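Local coordinates for protein pleckstrin homology domain-containing family A member 8 (Homo sapiens, PDB 5KDI) that binds simple glycosphingolipids such as glucosylceramide through an all-helical GLTP fold and probably transfers them between membranes, at residues W99-L104 with I195-Y200; F106-L111 with P187-Q192; N127-G130 with H136-W139. The protein carries 2 engineered substitutions. All coordinates share one frame; numbering follows the deposited sequence.

Interaction 1: W99-L104 with I195-Y200; sequences WLKRGL and ILDTLY. With 6S8 ((~{Z})-~{N}-[(~{E},2~{S},3~{R})-1-[(2~{R},3~{R},4~{S},5~{R},6~{R})-6-(hydroxymethyl)-3,4,5-tris(oxidanyl)oxan-2-yl]oxy-3-oxidanyl-octadec-4-en-2-yl]octadec-9-enamide), chain C.
Lys101 reaches across to Tyr200 in a cation-pi contact: its NZ stands 3.5 Å from the centroid of the tyrosine ring, 28° off the ring normal, and lies over one face, displaced toward the CG end. The same ammonium group forms a salt bridge with Glu206, in the loop that follows, and the two partners probably stabilise its positive charge together. Asp197 OD1 is close but not bonded, 4.1 Å from Lys101 NZ. The cation-pi contact, the Asp197-Lys105 salt bridge and the hydrogen bond from the Tyr200 hydroxyl to the Thr94 carbonyl join helices 93-115 and 172-202 of the all-helical GLTP fold. The axes of segments 99-104 and 195-200 run 11.1 Å apart at 139°, a spacing bridged mainly by the one long lysine. Apolar contact is slight, Lys101 CD meeting Leu196 CB at 4.1 Å. On the ligand side of helix 93-115, the Trp99 indole lies beneath the sugar-ceramide junction of the bound galactosylceramide, whose C1A sits 3.8 Å above the ring plane. Arg102 NH1 is over the opposite face, 3.2 Å from that plane. Gly103 has no side chain to crowd the acyl chain, and ligand CAG runs 4.0 Å from its CA. Gly103 O is 3.7 Å from ligand CAI.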
# COMPACT_ATOMS: atom_id res chain seq x y z
N TRP A 99 -3.68 -8.00 -4.90
CA TRP A 99 -4.54 -6.93 -4.36
C TRP A 99 -3.76 -5.94 -3.48
O TRP A 99 -4.09 -4.72 -3.48
CB TRP A 99 -5.75 -7.51 -3.66
CG TRP A 99 -6.72 -8.05 -4.63
CD1 TRP A 99 -6.88 -9.40 -5.05
CD2 TRP A 99 -7.62 -7.28 -5.47
NE1 TRP A 99 -7.85 -9.48 -6.00
CE2 TRP A 99 -8.34 -8.25 -6.29
CE3 TRP A 99 -7.92 -5.92 -5.59
CZ2 TRP A 99 -9.33 -7.85 -7.18
CZ3 TRP A 99 -8.92 -5.55 -6.47
CH2 TRP A 99 -9.61 -6.48 -7.24
N LEU A 100 -2.73 -6.39 -2.77
CA LEU A 100 -1.85 -5.46 -2.06
C LEU A 100 -1.16 -4.50 -3.02
O LEU A 100 -1.14 -3.27 -2.77
CB LEU A 100 -0.84 -6.12 -1.15
CG LEU A 100 -1.29 -6.73 0.13
CD1 LEU A 100 -0.13 -7.52 0.75
CD2 LEU A 100 -1.74 -5.60 1.05
N LYS A 101 -0.61 -5.02 -4.13
CA LYS A 101 0.08 -4.13 -5.03
C LYS A 101 -0.86 -3.14 -5.70
O LYS A 101 -0.51 -2.00 -5.91
CB LYS A 101 0.99 -4.90 -6.00
CG LYS A 101 0.37 -5.48 -7.24
CD LYS A 101 1.43 -6.01 -8.20
CE LYS A 101 0.89 -6.21 -9.61
NZ LYS A 101 0.77 -7.67 -9.78
N ARG A 102 -2.10 -3.58 -5.96
CA ARG A 102 -3.08 -2.70 -6.54
C ARG A 102 -3.41 -1.57 -5.54
O ARG A 102 -3.52 -0.41 -5.92
CB ARG A 102 -4.35 -3.47 -6.96
CG ARG A 102 -4.11 -4.35 -8.18
CD ARG A 102 -5.32 -5.26 -8.42
NE ARG A 102 -5.13 -6.06 -9.63
CZ ARG A 102 -6.04 -6.88 -10.13
NH1 ARG A 102 -7.14 -7.07 -9.42
NH2 ARG A 102 -5.83 -7.52 -11.29
N GLY A 103 -3.56 -1.94 -4.29
CA GLY A 103 -3.83 -0.96 -3.31
C GLY A 103 -2.67 0.02 -3.07
O GLY A 103 -2.87 1.23 -2.93
N LEU A 104 -1.45 -0.50 -3.13
CA LEU A 104 -0.27 0.37 -2.98
C LEU A 104 -0.14 1.32 -4.17
O LEU A 104 0.33 2.47 -3.99
CB LEU A 104 0.98 -0.47 -2.79
CG LEU A 104 1.12 -1.25 -1.46
CD1 LEU A 104 2.40 -2.07 -1.52
CD2 LEU A 104 1.15 -0.32 -0.29
N ILE A 195 9.03 -4.09 -9.80
CA ILE A 195 9.54 -5.45 -9.68
C ILE A 195 8.38 -6.41 -9.66
O ILE A 195 8.38 -7.46 -10.35
CB ILE A 195 10.50 -5.60 -8.46
CG1 ILE A 195 11.75 -4.77 -8.67
CG2 ILE A 195 10.78 -7.08 -8.12
CD1 ILE A 195 12.62 -4.53 -7.43
N LEU A 196 7.40 -6.14 -8.83
CA LEU A 196 6.23 -7.02 -8.69
C LEU A 196 5.40 -7.09 -9.99
O LEU A 196 4.93 -8.16 -10.39
CB LEU A 196 5.37 -6.65 -7.46
CG LEU A 196 6.02 -6.93 -6.12
CD1 LEU A 196 5.17 -6.37 -5.04
CD2 LEU A 196 6.34 -8.43 -5.90
N ASP A 197 5.22 -5.93 -10.60
CA ASP A 197 4.48 -5.88 -11.85
C ASP A 197 5.15 -6.77 -12.90
O ASP A 197 4.46 -7.54 -13.59
CB ASP A 197 4.34 -4.47 -12.36
CG ASP A 197 3.36 -3.61 -11.61
OD1 ASP A 197 2.55 -4.11 -10.79
OD2 ASP A 197 3.37 -2.37 -11.83
N THR A 198 6.47 -6.69 -13.01
CA THR A 198 7.23 -7.53 -13.98
C THR A 198 7.04 -9.03 -13.64
O THR A 198 6.78 -9.84 -14.51
CB THR A 198 8.68 -7.08 -14.01
OG1 THR A 198 8.73 -5.74 -14.45
CG2 THR A 198 9.50 -8.00 -14.92
N LEU A 199 7.16 -9.39 -12.36
CA LEU A 199 7.00 -10.75 -11.92
C LEU A 199 5.62 -11.27 -12.36
O LEU A 199 5.50 -12.36 -12.91
CB LEU A 199 7.18 -10.83 -10.42
CG LEU A 199 6.94 -12.21 -9.79
CD1 LEU A 199 8.14 -13.11 -9.98
CD2 LEU A 199 6.65 -12.02 -8.26
N TYR A 200 4.58 -10.48 -12.05
CA TYR A 200 3.22 -10.90 -12.42
C TYR A 200 3.01 -10.99 -13.94
O TYR A 200 2.41 -11.95 -14.41
CB TYR A 200 2.19 -10.05 -11.72
CG TYR A 200 1.92 -10.49 -10.28
CD1 TYR A 200 2.90 -10.44 -9.29
CD2 TYR A 200 0.68 -10.97 -9.91
CE1 TYR A 200 2.66 -10.84 -8.00
CE2 TYR A 200 0.40 -11.33 -8.61
CZ TYR A 200 1.41 -11.35 -7.66
OH TYR A 200 1.18 -11.75 -6.39
C1 6S8 C . -11.12 -6.71 -3.55
C2 6S8 C . -11.24 -5.23 -3.24
N2 6S8 C . -9.96 -4.76 -2.73
C3 6S8 C . -12.35 -5.01 -2.17
O3 6S8 C . -13.57 -5.57 -2.71
C4 6S8 C . -12.51 -3.56 -1.89
C5 6S8 C . -12.30 -3.08 -0.66
C6 6S8 C . -12.44 -1.64 -0.25
C7 6S8 C . -12.74 -0.62 -1.31
C8 6S8 C . -13.32 0.54 -0.54
C9 6S8 C . -13.00 1.78 -1.29
C10 6S8 C . -11.57 2.15 -1.01
C11 6S8 C . -11.49 3.50 -0.28
C12 6S8 C . -10.15 4.14 -0.57
C13 6S8 C . -9.35 4.62 0.64
C14 6S8 C . -9.82 5.92 1.27
C15 6S8 C . -8.64 6.72 1.84
C16 6S8 C . -8.77 7.26 3.25
C17 6S8 C . -8.57 8.77 3.50
C18 6S8 C . -7.18 9.32 3.26
C1A 6S8 C . -10.00 -8.64 -2.68
O1A 6S8 C . -10.74 -7.47 -2.41
C2A 6S8 C . -9.19 -9.02 -1.46
O2A 6S8 C . -8.27 -7.94 -1.18
C3A 6S8 C . -8.52 -10.38 -1.63
O3A 6S8 C . -7.91 -10.75 -0.41
C4A 6S8 C . -9.55 -11.40 -2.06
O4A 6S8 C . -10.39 -11.78 -0.98
O5A 6S8 C . -12.23 -11.29 -4.70
C5M 6S8 C . -10.31 -10.90 -3.27
C6A 6S8 C . -11.37 -11.88 -3.70
O6A 6S8 C . -10.94 -9.66 -2.94
CAA 6S8 C . -9.30 -3.74 -3.27
OAA 6S8 C . -9.63 -3.15 -4.30
CAB 6S8 C . -8.04 -3.38 -2.55
CAC 6S8 C . -8.66 -2.38 -1.53
CAD 6S8 C . -7.91 -1.12 -1.58
CAE 6S8 C . -7.31 -0.95 -0.21
CAF 6S8 C . -6.53 0.36 -0.28
CAG 6S8 C . -5.12 0.18 0.29
CAH 6S8 C . -4.69 1.41 1.09
CAI 6S8 C . -4.52 2.54 0.11
CAJ 6S8 C . -4.87 3.80 0.36
CAK 6S8 C . -5.45 4.30 1.64
CAL 6S8 C . -5.10 5.79 1.54
CAM 6S8 C . -5.06 6.52 2.86
CAN 6S8 C . -4.07 5.89 3.79
CAO 6S8 C . -3.53 6.93 4.74
CAP 6S8 C . -2.26 7.56 4.25
CAQ 6S8 C . -1.19 7.54 5.29
CAR 6S8 C . 0.10 7.36 4.59

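Interaction 2: F106-L111 with P187-Q192; sequences FLKGFL and PAMEKQ. With 6S8 ((~{Z})-~{N}-[(~{E},2~{S},3~{R})-1-[(2~{R},3~{R},4~{S},5~{R},6~{R})-6-(hydroxymethyl)-3,4,5-tris(oxidanyl)oxan-2-yl]oxy-3-oxidanyl-octadec-4-en-2-yl]octadec-9-enamide), chain C.
Two neighbouring helices of the GLTP fold, 93-115 and 172-202, meet here along one side of the lipid-binding chamber, and Met189 and Lys108 carry most of the contact between them. Met189 SD lies 3.8 Å from Lys108 CB, close to the helix backbone. The terminal bend of the methionine (chi3 -47°) turns its methyl aside to reach Leu107, whose CD2 is 4.2 Å from Met189 CE. The leucine and methionine side chains cross at about a right angle, touching at their terminal methyls.

Lys108 continues across to the partner helix, its CD over the backbone of Glu190 and 3.9 Å from Glu190 CB. Successive turns at chi3 (75°) and chi4 bend the chain so that NZ comes over CB and CG of Glu190, the two side chains crossing at a slant. The charged ends do not touch. A water accepts a hydrogen bond from Lys108 NZ at 2.8 Å and donates a weak one to Glu190 OE1, bridging the opposite charges at the more exposed margin.

The local helix axes, 10.5 Å apart at 151°, are nearly antiparallel, an arrangement in keeping with the layered helices of the GLTP fold. Helix 93-115 presents a different side to the bound galactosylceramide. Phe106 CD2 approaches the acyl-chain carbon CAJ at 3.6 Å, and Leu107 CB lies 3.9 Å from CAI, its neighbour across the double bond. Leu107 thus contacts lipid through CB and CD1 and Met189 through CD2, placing it between the chamber and the helix interface. Farther along the helix, Phe110 CZ comes within 4.2 Å of C18, the end of the sphingosine chain. Leu125 of helix 121-131 touches both phenylalanines.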
# COMPACT_ATOMS: atom_id res chain seq x y z
N PHE A 106 -2.56 2.72 -5.78
CA PHE A 106 -3.50 3.76 -5.38
C PHE A 106 -2.90 4.71 -4.32
O PHE A 106 -2.89 5.96 -4.49
CB PHE A 106 -4.83 3.18 -4.94
CG PHE A 106 -5.77 4.18 -4.31
CD1 PHE A 106 -6.32 5.21 -5.03
CD2 PHE A 106 -6.05 4.12 -2.98
CE1 PHE A 106 -7.20 6.14 -4.44
CE2 PHE A 106 -6.91 5.02 -2.40
CZ PHE A 106 -7.47 6.04 -3.11
N LEU A 107 -2.33 4.13 -3.25
CA LEU A 107 -1.69 4.92 -2.21
C LEU A 107 -0.58 5.83 -2.80
O LEU A 107 -0.47 7.01 -2.46
CB LEU A 107 -1.10 3.94 -1.15
CG LEU A 107 -0.28 4.63 -0.06
CD1 LEU A 107 -1.14 5.61 0.79
CD2 LEU A 107 0.38 3.54 0.76
N LYS A 108 0.25 5.25 -3.66
CA LYS A 108 1.36 5.98 -4.29
C LYS A 108 0.78 7.18 -5.09
O LYS A 108 1.28 8.30 -5.01
CB LYS A 108 2.22 5.08 -5.16
CG LYS A 108 3.54 5.64 -5.57
CD LYS A 108 4.42 4.72 -6.32
CE LYS A 108 3.96 4.55 -7.73
NZ LYS A 108 4.38 5.74 -8.57
N GLY A 109 -0.30 6.92 -5.86
CA GLY A 109 -0.92 7.96 -6.68
C GLY A 109 -1.45 9.09 -5.81
O GLY A 109 -1.28 10.26 -6.12
N PHE A 110 -2.16 8.74 -4.75
CA PHE A 110 -2.75 9.70 -3.86
C PHE A 110 -1.65 10.54 -3.16
O PHE A 110 -1.72 11.75 -3.13
CB PHE A 110 -3.54 8.93 -2.79
CG PHE A 110 -3.92 9.79 -1.59
CD1 PHE A 110 -4.72 10.97 -1.70
CD2 PHE A 110 -3.49 9.44 -0.33
CE1 PHE A 110 -5.02 11.73 -0.58
CE2 PHE A 110 -3.80 10.18 0.78
CZ PHE A 110 -4.57 11.32 0.68
N LEU A 111 -0.61 9.89 -2.66
CA LEU A 111 0.43 10.61 -1.95
C LEU A 111 1.28 11.47 -2.88
O LEU A 111 1.77 12.52 -2.47
CB LEU A 111 1.32 9.66 -1.15
CG LEU A 111 0.68 8.97 0.04
CD1 LEU A 111 1.68 7.96 0.64
CD2 LEU A 111 0.25 9.98 1.12
N PRO A 187 9.47 6.91 -4.46
CA PRO A 187 10.27 6.19 -5.45
C PRO A 187 10.66 4.81 -4.98
O PRO A 187 10.83 3.88 -5.79
CB PRO A 187 11.46 7.06 -5.68
CG PRO A 187 11.52 7.96 -4.56
CD PRO A 187 10.12 8.17 -4.05
N ALA A 188 10.84 4.64 -3.66
CA ALA A 188 11.16 3.29 -3.14
C ALA A 188 9.97 2.36 -3.39
O ALA A 188 10.15 1.26 -3.87
CB ALA A 188 11.48 3.34 -1.63
N MET A 189 8.77 2.83 -3.10
CA MET A 189 7.57 2.05 -3.37
C MET A 189 7.44 1.73 -4.86
O MET A 189 7.17 0.58 -5.27
CB MET A 189 6.30 2.72 -2.84
CG MET A 189 5.19 1.72 -2.69
SD MET A 189 3.58 2.52 -2.71
CE MET A 189 3.81 3.87 -1.59
N GLU A 190 7.66 2.75 -5.69
CA GLU A 190 7.58 2.58 -7.17
C GLU A 190 8.52 1.45 -7.60
O GLU A 190 8.18 0.64 -8.48
CB GLU A 190 7.93 3.87 -7.87
CG GLU A 190 7.79 3.95 -9.39
CD GLU A 190 8.18 5.34 -10.01
OE1 GLU A 190 8.69 6.24 -9.30
OE2 GLU A 190 8.00 5.53 -11.24
N LYS A 191 9.76 1.46 -7.08
CA LYS A 191 10.74 0.47 -7.48
C LYS A 191 10.23 -0.96 -7.17
O LYS A 191 10.33 -1.87 -8.00
CB LYS A 191 12.08 0.72 -6.78
CG LYS A 191 13.13 -0.32 -7.07
CD LYS A 191 14.42 0.02 -6.33
CE LYS A 191 15.54 -0.90 -6.75
NZ LYS A 191 16.27 -0.47 -7.98
N GLN A 192 9.73 -1.13 -5.96
CA GLN A 192 9.21 -2.42 -5.54
C GLN A 192 7.98 -2.83 -6.33
O GLN A 192 7.86 -4.00 -6.76
CB GLN A 192 8.97 -2.44 -4.05
CG GLN A 192 10.28 -2.26 -3.27
CD GLN A 192 10.10 -1.97 -1.82
OE1 GLN A 192 9.14 -2.48 -1.19
NE2 GLN A 192 11.06 -1.17 -1.22
C1 6S8 C . -11.12 -6.71 -3.55
C2 6S8 C . -11.24 -5.23 -3.24
N2 6S8 C . -9.96 -4.76 -2.73
C3 6S8 C . -12.35 -5.01 -2.17
O3 6S8 C . -13.57 -5.57 -2.71
C4 6S8 C . -12.51 -3.56 -1.89
C5 6S8 C . -12.30 -3.08 -0.66
C6 6S8 C . -12.44 -1.64 -0.25
C7 6S8 C . -12.74 -0.62 -1.31
C8 6S8 C . -13.32 0.54 -0.54
C9 6S8 C . -13.00 1.78 -1.29
C10 6S8 C . -11.57 2.15 -1.01
C11 6S8 C . -11.49 3.50 -0.28
C12 6S8 C . -10.15 4.14 -0.57
C13 6S8 C . -9.35 4.62 0.64
C14 6S8 C . -9.82 5.92 1.27
C15 6S8 C . -8.64 6.72 1.84
C16 6S8 C . -8.77 7.26 3.25
C17 6S8 C . -8.57 8.77 3.50
C18 6S8 C . -7.18 9.32 3.26
C1A 6S8 C . -10.00 -8.64 -2.68
O1A 6S8 C . -10.74 -7.47 -2.41
C2A 6S8 C . -9.19 -9.02 -1.46
O2A 6S8 C . -8.27 -7.94 -1.18
C3A 6S8 C . -8.52 -10.38 -1.63
O3A 6S8 C . -7.91 -10.75 -0.41
C4A 6S8 C . -9.55 -11.40 -2.06
O4A 6S8 C . -10.39 -11.78 -0.98
O5A 6S8 C . -12.23 -11.29 -4.70
C5M 6S8 C . -10.31 -10.90 -3.27
C6A 6S8 C . -11.37 -11.88 -3.70
O6A 6S8 C . -10.94 -9.66 -2.94
CAA 6S8 C . -9.30 -3.74 -3.27
OAA 6S8 C . -9.63 -3.15 -4.30
CAB 6S8 C . -8.04 -3.38 -2.55
CAC 6S8 C . -8.66 -2.38 -1.53
CAD 6S8 C . -7.91 -1.12 -1.58
CAE 6S8 C . -7.31 -0.95 -0.21
CAF 6S8 C . -6.53 0.36 -0.28
CAG 6S8 C . -5.12 0.18 0.29
CAH 6S8 C . -4.69 1.41 1.09
CAI 6S8 C . -4.52 2.54 0.11
CAJ 6S8 C . -4.87 3.80 0.36
CAK 6S8 C . -5.45 4.30 1.64
CAL 6S8 C . -5.10 5.79 1.54
CAM 6S8 C . -5.06 6.52 2.86
CAN 6S8 C . -4.07 5.89 3.79
CAO 6S8 C . -3.53 6.93 4.74
CAP 6S8 C . -2.26 7.56 4.25
CAQ 6S8 C . -1.19 7.54 5.29
CAR 6S8 C . 0.10 7.36 4.59
O HOH W 1 6.68 7.12 -7.80

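Interaction 3: N127-G130 with H136-W139; sequences NAYG and HHGW. With 6S8 ((~{Z})-~{N}-[(~{E},2~{S},3~{R})-1-[(2~{R},3~{R},4~{S},5~{R},6~{R})-6-(hydroxymethyl)-3,4,5-tris(oxidanyl)oxan-2-yl]oxy-3-oxidanyl-octadec-4-en-2-yl]octadec-9-enamide), chain C.
Tyr129 brings the hydroxyl edge of its ring against the imidazole of His137, the two rings meeting at their edges without stacking. Their centroids are 5.6 Å apart and their planes are turned by 43°. The contact centres on a short hydrogen bond between Tyr129 OH and His137 ND1 at 2.7 Å; the hydroxyl lies near the imidazole plane, and ND1 lies near the phenol plane. With CG of Tyr129 anti to the backbone N (chi1 -176°), the ring extends from helix 121-131 toward the loop that holds the histidine. Phe145 stacks on the tyrosine ring and adds a further restraint on its position.

On the other side of the imidazole, His137 NE2 donates to OAA, the ceramide amide oxygen of the ligand, at 2.7 Å. The N-H...O angle of 173° makes this bond almost straight. Both bonds should restrain the rotation of the imidazole, consistent with Tyr129 acting as a second-shell residue. Asn56, Asp52 and Lys59 supply further hydrogen bonds to the glycolipid. Histidine recognition of the ceramide amide, beside a tryptophan platform for the sugar, is characteristic of the GLTP-fold headgroup site.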
# COMPACT_ATOMS: atom_id res chain seq x y z
N ASN A 127 -8.50 11.55 -8.13
CA ASN A 127 -7.56 11.50 -9.26
C ASN A 127 -6.79 10.19 -9.25
O ASN A 127 -6.68 9.47 -10.29
CB ASN A 127 -6.60 12.66 -9.16
CG ASN A 127 -7.22 14.02 -9.66
OD1 ASN A 127 -8.37 14.09 -10.15
ND2 ASN A 127 -6.42 15.10 -9.56
N ALA A 128 -6.29 9.83 -8.07
CA ALA A 128 -5.49 8.59 -7.95
C ALA A 128 -6.38 7.36 -8.23
O ALA A 128 -5.93 6.42 -8.94
CB ALA A 128 -4.87 8.51 -6.57
N TYR A 129 -7.63 7.41 -7.74
CA TYR A 129 -8.54 6.26 -7.92
C TYR A 129 -8.79 5.89 -9.40
O TYR A 129 -8.65 4.71 -9.84
CB TYR A 129 -9.88 6.56 -7.22
CG TYR A 129 -10.83 5.40 -7.29
CD1 TYR A 129 -12.00 5.49 -8.00
CD2 TYR A 129 -10.62 4.25 -6.53
CE1 TYR A 129 -12.89 4.42 -8.04
CE2 TYR A 129 -11.50 3.18 -6.59
CZ TYR A 129 -12.66 3.29 -7.31
OH TYR A 129 -13.55 2.24 -7.33
N GLY A 130 -9.09 6.92 -10.16
CA GLY A 130 -9.35 6.83 -11.57
C GLY A 130 -8.22 6.17 -12.34
O GLY A 130 -8.45 5.40 -13.27
N HIS A 136 -10.31 -2.02 -11.56
CA HIS A 136 -10.49 -3.30 -10.89
C HIS A 136 -11.78 -3.47 -10.09
O HIS A 136 -11.99 -4.51 -9.46
CB HIS A 136 -9.31 -3.59 -9.94
CG HIS A 136 -7.98 -3.43 -10.60
ND1 HIS A 136 -7.61 -4.21 -11.63
CD2 HIS A 136 -6.90 -2.56 -10.36
CE1 HIS A 136 -6.36 -3.86 -12.05
NE2 HIS A 136 -5.93 -2.87 -11.27
N HIS A 137 -12.62 -2.45 -10.09
CA HIS A 137 -13.86 -2.41 -9.30
C HIS A 137 -15.09 -2.35 -10.17
O HIS A 137 -15.15 -1.58 -11.15
CB HIS A 137 -13.83 -1.17 -8.46
CG HIS A 137 -12.85 -1.22 -7.33
ND1 HIS A 137 -12.62 -0.13 -6.48
CD2 HIS A 137 -12.13 -2.29 -6.80
CE1 HIS A 137 -11.71 -0.50 -5.55
NE2 HIS A 137 -11.44 -1.80 -5.73
N GLY A 138 -16.08 -3.14 -9.77
CA GLY A 138 -17.40 -3.03 -10.31
C GLY A 138 -18.27 -1.92 -9.69
O GLY A 138 -17.80 -1.08 -8.94
N TRP A 139 -19.56 -1.90 -10.09
CA TRP A 139 -20.43 -0.82 -9.78
C TRP A 139 -20.59 -0.62 -8.27
O TRP A 139 -20.50 0.50 -7.75
CB TRP A 139 -21.79 -1.17 -10.40
CG TRP A 139 -22.80 -0.09 -10.22
CD1 TRP A 139 -23.90 -0.11 -9.34
CD2 TRP A 139 -22.78 1.25 -10.80
NE1 TRP A 139 -24.55 1.07 -9.41
CE2 TRP A 139 -23.91 1.95 -10.25
CE3 TRP A 139 -21.96 1.92 -11.72
CZ2 TRP A 139 -24.23 3.23 -10.65
CZ3 TRP A 139 -22.28 3.22 -12.07
CH2 TRP A 139 -23.40 3.87 -11.50
C1 6S8 C . -11.12 -6.71 -3.55
C2 6S8 C . -11.24 -5.23 -3.24
N2 6S8 C . -9.96 -4.76 -2.73
C3 6S8 C . -12.35 -5.01 -2.17
O3 6S8 C . -13.57 -5.57 -2.71
C4 6S8 C . -12.51 -3.56 -1.89
C5 6S8 C . -12.30 -3.08 -0.66
C6 6S8 C . -12.44 -1.64 -0.25
C7 6S8 C . -12.74 -0.62 -1.31
C8 6S8 C . -13.32 0.54 -0.54
C9 6S8 C . -13.00 1.78 -1.29
C10 6S8 C . -11.57 2.15 -1.01
C11 6S8 C . -11.49 3.50 -0.28
C12 6S8 C . -10.15 4.14 -0.57
C13 6S8 C . -9.35 4.62 0.64
C14 6S8 C . -9.82 5.92 1.27
C15 6S8 C . -8.64 6.72 1.84
C16 6S8 C . -8.77 7.26 3.25
C17 6S8 C . -8.57 8.77 3.50
C18 6S8 C . -7.18 9.32 3.26
C1A 6S8 C . -10.00 -8.64 -2.68
O1A 6S8 C . -10.74 -7.47 -2.41
C2A 6S8 C . -9.19 -9.02 -1.46
O2A 6S8 C . -8.27 -7.94 -1.18
C3A 6S8 C . -8.52 -10.38 -1.63
O3A 6S8 C . -7.91 -10.75 -0.41
C4A 6S8 C . -9.55 -11.40 -2.06
O4A 6S8 C . -10.39 -11.78 -0.98
O5A 6S8 C . -12.23 -11.29 -4.70
C5M 6S8 C . -10.31 -10.90 -3.27
C6A 6S8 C . -11.37 -11.88 -3.70
O6A 6S8 C . -10.94 -9.66 -2.94
CAA 6S8 C . -9.30 -3.74 -3.27
OAA 6S8 C . -9.63 -3.15 -4.30
CAB 6S8 C . -8.04 -3.38 -2.55
CAC 6S8 C . -8.66 -2.38 -1.53
CAD 6S8 C . -7.91 -1.12 -1.58
CAE 6S8 C . -7.31 -0.95 -0.21
CAF 6S8 C . -6.53 0.36 -0.28
CAG 6S8 C . -5.12 0.18 0.29
CAH 6S8 C . -4.69 1.41 1.09
CAI 6S8 C . -4.52 2.54 0.11
CAJ 6S8 C . -4.87 3.80 0.36
CAK 6S8 C . -5.45 4.30 1.64
CAL 6S8 C . -5.10 5.79 1.54
CAM 6S8 C . -5.06 6.52 2.86
CAN 6S8 C . -4.07 5.89 3.79
CAO 6S8 C . -3.53 6.93 4.74
CAP 6S8 C . -2.26 7.56 4.25
CAQ 6S8 C . -1.19 7.54 5.29
CAR 6S8 C . 0.10 7.36 4.59

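From the N terminus, helix 93-115 supplies the first half of two contacts: 99-104 begins interaction 1 and 106-111 begins interaction 2. The chain then enters helix 121-131, where interaction 3 starts and soon closes a short loop at 136-139. Helix 172-202 returns to helix 93-115, closing interaction 2 at 187-192 and then interaction 1 at 195-200. The three loops therefore nest without crossing, interaction 3 innermost and interaction 1 outermost. Interactions 1 and 2 have centres about 11 Å apart and pair the same two helices, which run in roughly opposite directions; interaction 3 joins helix 121-131 to its following loop. Direct packing of Ala128 on Phe110 connects interactions 2 and 3, and all three touch the glycolipid.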